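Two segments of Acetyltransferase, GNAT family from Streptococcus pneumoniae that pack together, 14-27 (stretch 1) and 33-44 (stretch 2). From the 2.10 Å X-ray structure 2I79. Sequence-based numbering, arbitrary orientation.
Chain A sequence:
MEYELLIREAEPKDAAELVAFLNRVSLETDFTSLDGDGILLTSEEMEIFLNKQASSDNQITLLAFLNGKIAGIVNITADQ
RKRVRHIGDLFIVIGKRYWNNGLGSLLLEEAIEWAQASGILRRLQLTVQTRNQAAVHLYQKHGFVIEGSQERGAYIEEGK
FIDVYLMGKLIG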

# COMPACT_ATOMS: atom_id res chain seq x y z
N ASP A 14 0.37 4.26 25.65
CA ASP A 14 -0.08 2.91 25.34
C ASP A 14 0.96 2.04 24.58
O ASP A 14 0.71 0.86 24.35
CB ASP A 14 -1.37 2.96 24.50
CG ASP A 14 -2.46 3.81 25.15
OD1 ASP A 14 -2.64 3.74 26.36
OD2 ASP A 14 -3.17 4.54 24.42
N ALA A 15 2.08 2.62 24.16
CA ALA A 15 3.01 1.94 23.24
C ALA A 15 3.37 0.48 23.60
O ALA A 15 3.34 -0.41 22.75
CB ALA A 15 4.29 2.78 23.13
N ALA A 16 3.72 0.25 24.86
CA ALA A 16 4.21 -1.04 25.33
C ALA A 16 3.10 -2.07 25.30
O ALA A 16 3.30 -3.20 24.85
CB ALA A 16 4.81 -0.91 26.79
N GLU A 17 1.92 -1.67 25.79
CA GLU A 17 0.75 -2.57 25.80
C GLU A 17 0.29 -2.86 24.39
O GLU A 17 -0.12 -3.98 24.09
CB GLU A 17 -0.42 -1.98 26.58
CG GLU A 17 -0.24 -1.86 28.08
CD GLU A 17 -1.25 -0.87 28.68
OE1 GLU A 17 -2.44 -1.24 28.80
OE2 GLU A 17 -0.86 0.28 29.00
N LEU A 18 0.35 -1.87 23.51
CA LEU A 18 -0.05 -2.05 22.13
C LEU A 18 0.92 -2.97 21.40
O LEU A 18 0.49 -3.79 20.61
CB LEU A 18 -0.16 -0.70 21.41
CG LEU A 18 -0.61 -0.73 19.93
CD1 LEU A 18 -1.87 -1.62 19.69
CD2 LEU A 18 -0.81 0.68 19.46
N VAL A 19 2.22 -2.85 21.66
CA VAL A 19 3.19 -3.79 21.09
C VAL A 19 2.87 -5.20 21.57
O VAL A 19 2.87 -6.16 20.81
CB VAL A 19 4.70 -3.41 21.42
CG1 VAL A 19 5.65 -4.60 21.09
CG2 VAL A 19 5.15 -2.17 20.67
N ALA A 20 2.58 -5.32 22.87
CA ALA A 20 2.28 -6.61 23.49
C ALA A 20 1.05 -7.27 22.85
O ALA A 20 1.05 -8.48 22.48
CB ALA A 20 2.08 -6.41 24.98
N PHE A 21 -0.01 -6.47 22.69
CA PHE A 21 -1.24 -6.95 22.06
C PHE A 21 -1.02 -7.37 20.61
O PHE A 21 -1.55 -8.40 20.15
CB PHE A 21 -2.31 -5.85 22.13
CG PHE A 21 -3.56 -6.21 21.39
CD1 PHE A 21 -4.42 -7.19 21.88
CD2 PHE A 21 -3.84 -5.61 20.18
CE1 PHE A 21 -5.54 -7.54 21.18
CE2 PHE A 21 -4.97 -5.98 19.47
CZ PHE A 21 -5.82 -6.93 19.98
N LEU A 22 -0.23 -6.60 19.87
CA LEU A 22 -0.06 -6.92 18.45
C LEU A 22 0.77 -8.19 18.30
O LEU A 22 0.53 -8.97 17.43
CB LEU A 22 0.52 -5.75 17.68
CG LEU A 22 -0.48 -4.60 17.46
CD1 LEU A 22 0.24 -3.28 17.19
CD2 LEU A 22 -1.48 -4.94 16.32
N ASN A 23 1.73 -8.39 19.19
CA ASN A 23 2.49 -9.63 19.22
C ASN A 23 1.61 -10.82 19.58
O ASN A 23 1.74 -11.91 18.99
CB ASN A 23 3.66 -9.53 20.21
CG ASN A 23 4.85 -8.79 19.63
OD1 ASN A 23 5.61 -8.10 20.36
ND2 ASN A 23 5.05 -8.95 18.35
N ARG A 24 0.68 -10.60 20.49
CA ARG A 24 -0.28 -11.66 20.85
C ARG A 24 -1.12 -12.08 19.65
O ARG A 24 -1.13 -13.23 19.29
CB ARG A 24 -1.18 -11.26 22.02
CG ARG A 24 -2.30 -12.28 22.30
CD ARG A 24 -3.01 -12.03 23.63
NE ARG A 24 -4.03 -10.96 23.60
CZ ARG A 24 -5.37 -11.10 23.65
NH1 ARG A 24 -6.00 -12.28 23.73
NH2 ARG A 24 -6.12 -10.01 23.64
N VAL A 25 -1.79 -11.13 19.00
CA VAL A 25 -2.70 -11.48 17.90
C VAL A 25 -1.96 -11.98 16.65
O VAL A 25 -2.49 -12.75 15.88
CB VAL A 25 -3.66 -10.30 17.55
CG1 VAL A 25 -4.52 -9.97 18.75
CG2 VAL A 25 -2.88 -9.06 17.08
N SER A 26 -0.71 -11.59 16.48
CA SER A 26 0.07 -12.06 15.32
C SER A 26 0.29 -13.61 15.33
O SER A 26 0.57 -14.22 14.28
CB SER A 26 1.40 -11.29 15.24
OG SER A 26 2.28 -11.83 16.16
N LEU A 27 0.09 -14.22 16.51
CA LEU A 27 0.25 -15.63 16.77
C LEU A 27 -1.07 -16.40 16.75
O LEU A 27 -1.07 -17.64 16.74
CB LEU A 27 0.85 -15.82 18.16
CG LEU A 27 2.23 -15.23 18.42
CD1 LEU A 27 2.53 -15.35 19.88
CD2 LEU A 27 3.28 -15.93 17.57
N SER A 33 -1.12 -9.88 7.56
CA SER A 33 0.30 -9.94 7.21
C SER A 33 1.18 -10.17 8.46
O SER A 33 2.34 -10.59 8.34
CB SER A 33 0.71 -8.68 6.46
OG SER A 33 0.50 -7.57 7.31
N LEU A 34 0.60 -9.91 9.64
CA LEU A 34 1.18 -10.36 10.92
C LEU A 34 1.41 -11.87 10.90
O LEU A 34 0.54 -12.65 10.49
CB LEU A 34 0.27 -10.01 12.08
CG LEU A 34 0.04 -8.51 12.44
CD1 LEU A 34 -0.97 -8.43 13.60
CD2 LEU A 34 1.34 -7.79 12.79
N ASP A 35 2.59 -12.27 11.35
CA ASP A 35 2.96 -13.67 11.53
C ASP A 35 3.75 -13.87 12.80
O ASP A 35 3.83 -12.97 13.63
CB ASP A 35 3.71 -14.22 10.30
CG ASP A 35 5.12 -13.66 10.11
OD1 ASP A 35 5.75 -13.10 11.02
OD2 ASP A 35 5.61 -13.82 9.00
N GLY A 36 4.28 -15.08 12.97
CA GLY A 36 4.98 -15.47 14.18
C GLY A 36 6.15 -14.60 14.60
O GLY A 36 6.45 -14.51 15.78
N ASP A 37 6.80 -13.97 13.63
CA ASP A 37 7.83 -12.99 13.91
C ASP A 37 7.30 -11.78 14.71
O ASP A 37 8.08 -11.04 15.34
CB ASP A 37 8.52 -12.55 12.62
CG ASP A 37 9.57 -13.57 12.11
OD1 ASP A 37 9.45 -14.79 12.38
OD2 ASP A 37 10.52 -13.14 11.43
N GLY A 38 5.98 -11.56 14.69
CA GLY A 38 5.40 -10.49 15.46
C GLY A 38 5.48 -9.13 14.80
O GLY A 38 5.79 -9.01 13.63
N ILE A 39 5.19 -8.10 15.57
CA ILE A 39 5.05 -6.75 15.06
C ILE A 39 6.40 -6.09 14.68
O ILE A 39 6.42 -5.16 13.88
CB ILE A 39 4.24 -5.88 16.06
CG1 ILE A 39 3.76 -4.57 15.40
CG2 ILE A 39 5.02 -5.63 17.33
CD1 ILE A 39 2.57 -4.76 14.41
N LEU A 40 7.50 -6.58 15.24
CA LEU A 40 8.85 -6.15 14.83
C LEU A 40 9.19 -4.66 15.20
O LEU A 40 10.03 -4.01 14.56
CB LEU A 40 9.07 -6.42 13.34
CG LEU A 40 8.93 -7.91 12.98
CD1 LEU A 40 8.82 -8.09 11.47
CD2 LEU A 40 10.08 -8.73 13.57
N LEU A 41 8.52 -4.17 16.24
CA LEU A 41 8.67 -2.80 16.71
C LEU A 41 8.86 -2.85 18.21
O LEU A 41 8.13 -3.55 18.91
CB LEU A 41 7.41 -1.98 16.40
CG LEU A 41 7.15 -1.45 15.00
CD1 LEU A 41 5.84 -0.66 14.99
CD2 LEU A 41 8.28 -0.56 14.51
N THR A 42 9.85 -2.13 18.71
CA THR A 42 10.05 -1.97 20.14
C THR A 42 9.00 -0.99 20.69
O THR A 42 8.38 -0.24 19.92
CB THR A 42 11.44 -1.34 20.42
OG1 THR A 42 11.44 -0.03 19.84
CG2 THR A 42 12.54 -2.17 19.81
N SER A 43 8.83 -0.96 22.01
CA SER A 43 7.90 -0.02 22.64
C SER A 43 8.24 1.42 22.25
O SER A 43 7.36 2.26 22.04
CB SER A 43 7.91 -0.16 24.16
OG SER A 43 7.37 -1.41 24.57
N GLU A 44 9.55 1.69 22.12
CA GLU A 44 10.06 3.02 21.80
C GLU A 44 9.69 3.43 20.38
O GLU A 44 9.15 4.54 20.16
CB GLU A 44 11.57 3.06 22.04
CG GLU A 44 11.96 2.86 23.56
CD GLU A 44 11.69 1.43 24.16
OE1 GLU A 44 11.76 0.38 23.44
OE2 GLU A 44 11.41 1.36 25.40

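Stretch 2 is mostly loop, and it lies along one side of a regular helix in stretch 1, running against it: Leu34 sits beside Ser26 near one end of the contact, and Ser43 beside Ala16 near the other. The two segments bury 612 Å² between them without a clear hydrogen bond across the contact, so the contact rests chiefly on packing, much of it side chain against backbone.

Ser33 is out of reach, and the contact begins with Leu34. Its side chain points toward the helix and touches residues about one turn apart. Leu34 CB packs on Ser26 CB at 3.6 Å, while Leu34 CD1 reaches Val25 CG2 at 4.0 Å and lies 4.1 Å from Leu22 O. One leucine, in the m,t rotamer, touches Leu22, Val25 and Ser26.

Asp35 turns its side chain away and spends it on its own loop: Asp37 N donates to Asp35 OD1 at 2.9 Å. The type I turn from Asp35 to Gly38 is closed by Gly38 N donating to Asp35 O at 2.8 Å. That same carbonyl oxygen, Asp35 O, lies 3.2 Å from Ser26 OG, but the serine hydroxyl, in the p rotamer, is already committed as a donor within its own stretch, to Asn23 O at 2.9 Å.

The two glycines follow different rules. At Gly36, Leu27 CD2 comes within 3.8 Å of Gly36 CA, the leucine bending its end back although its CA-to-CB bond points away; a CB on Gly36 would still have room. Gly38 is glycine for a stricter reason. Its phi of 82° and psi of -167° would jam a CB against the preceding carbonyl oxygen, which by itself calls for glycine. The backbone also comes close to the helix, with Gly38 CA 3.5 Å from Ser26 OG.

Ile39 then supplies the apolar centre. Pointing toward the helix, it divides its branches between neighbouring turns: Ile39 CD1 meets Leu22 CD1 at 3.9 Å, and Ile39 CG2 meets Val19 CG1 at 3.9 Å. Leu40, with a positive phi of 68°, turns its side chain away and leaves the helix to its neighbours.

From Leu41 onward, backbone does much of the packing. Val19 CG1 rests 3.5 Å from Leu41 O, and Val19 CG2 lies 3.8 Å from Thr42 O, so a single valine bridges the isoleucine and the chain beyond it. Thr42 faces away and caps the helix that begins after it. Ser43 and Ala16 have their CA atoms 4.7 Å apart, the closest CA pair by a small margin. Small residues accompany this approach: Ser43 OG is 3.3 Å from Ala16 CA, and Ala15 CB touches Ser43 O at 3.3 Å. Glu44 makes no contact.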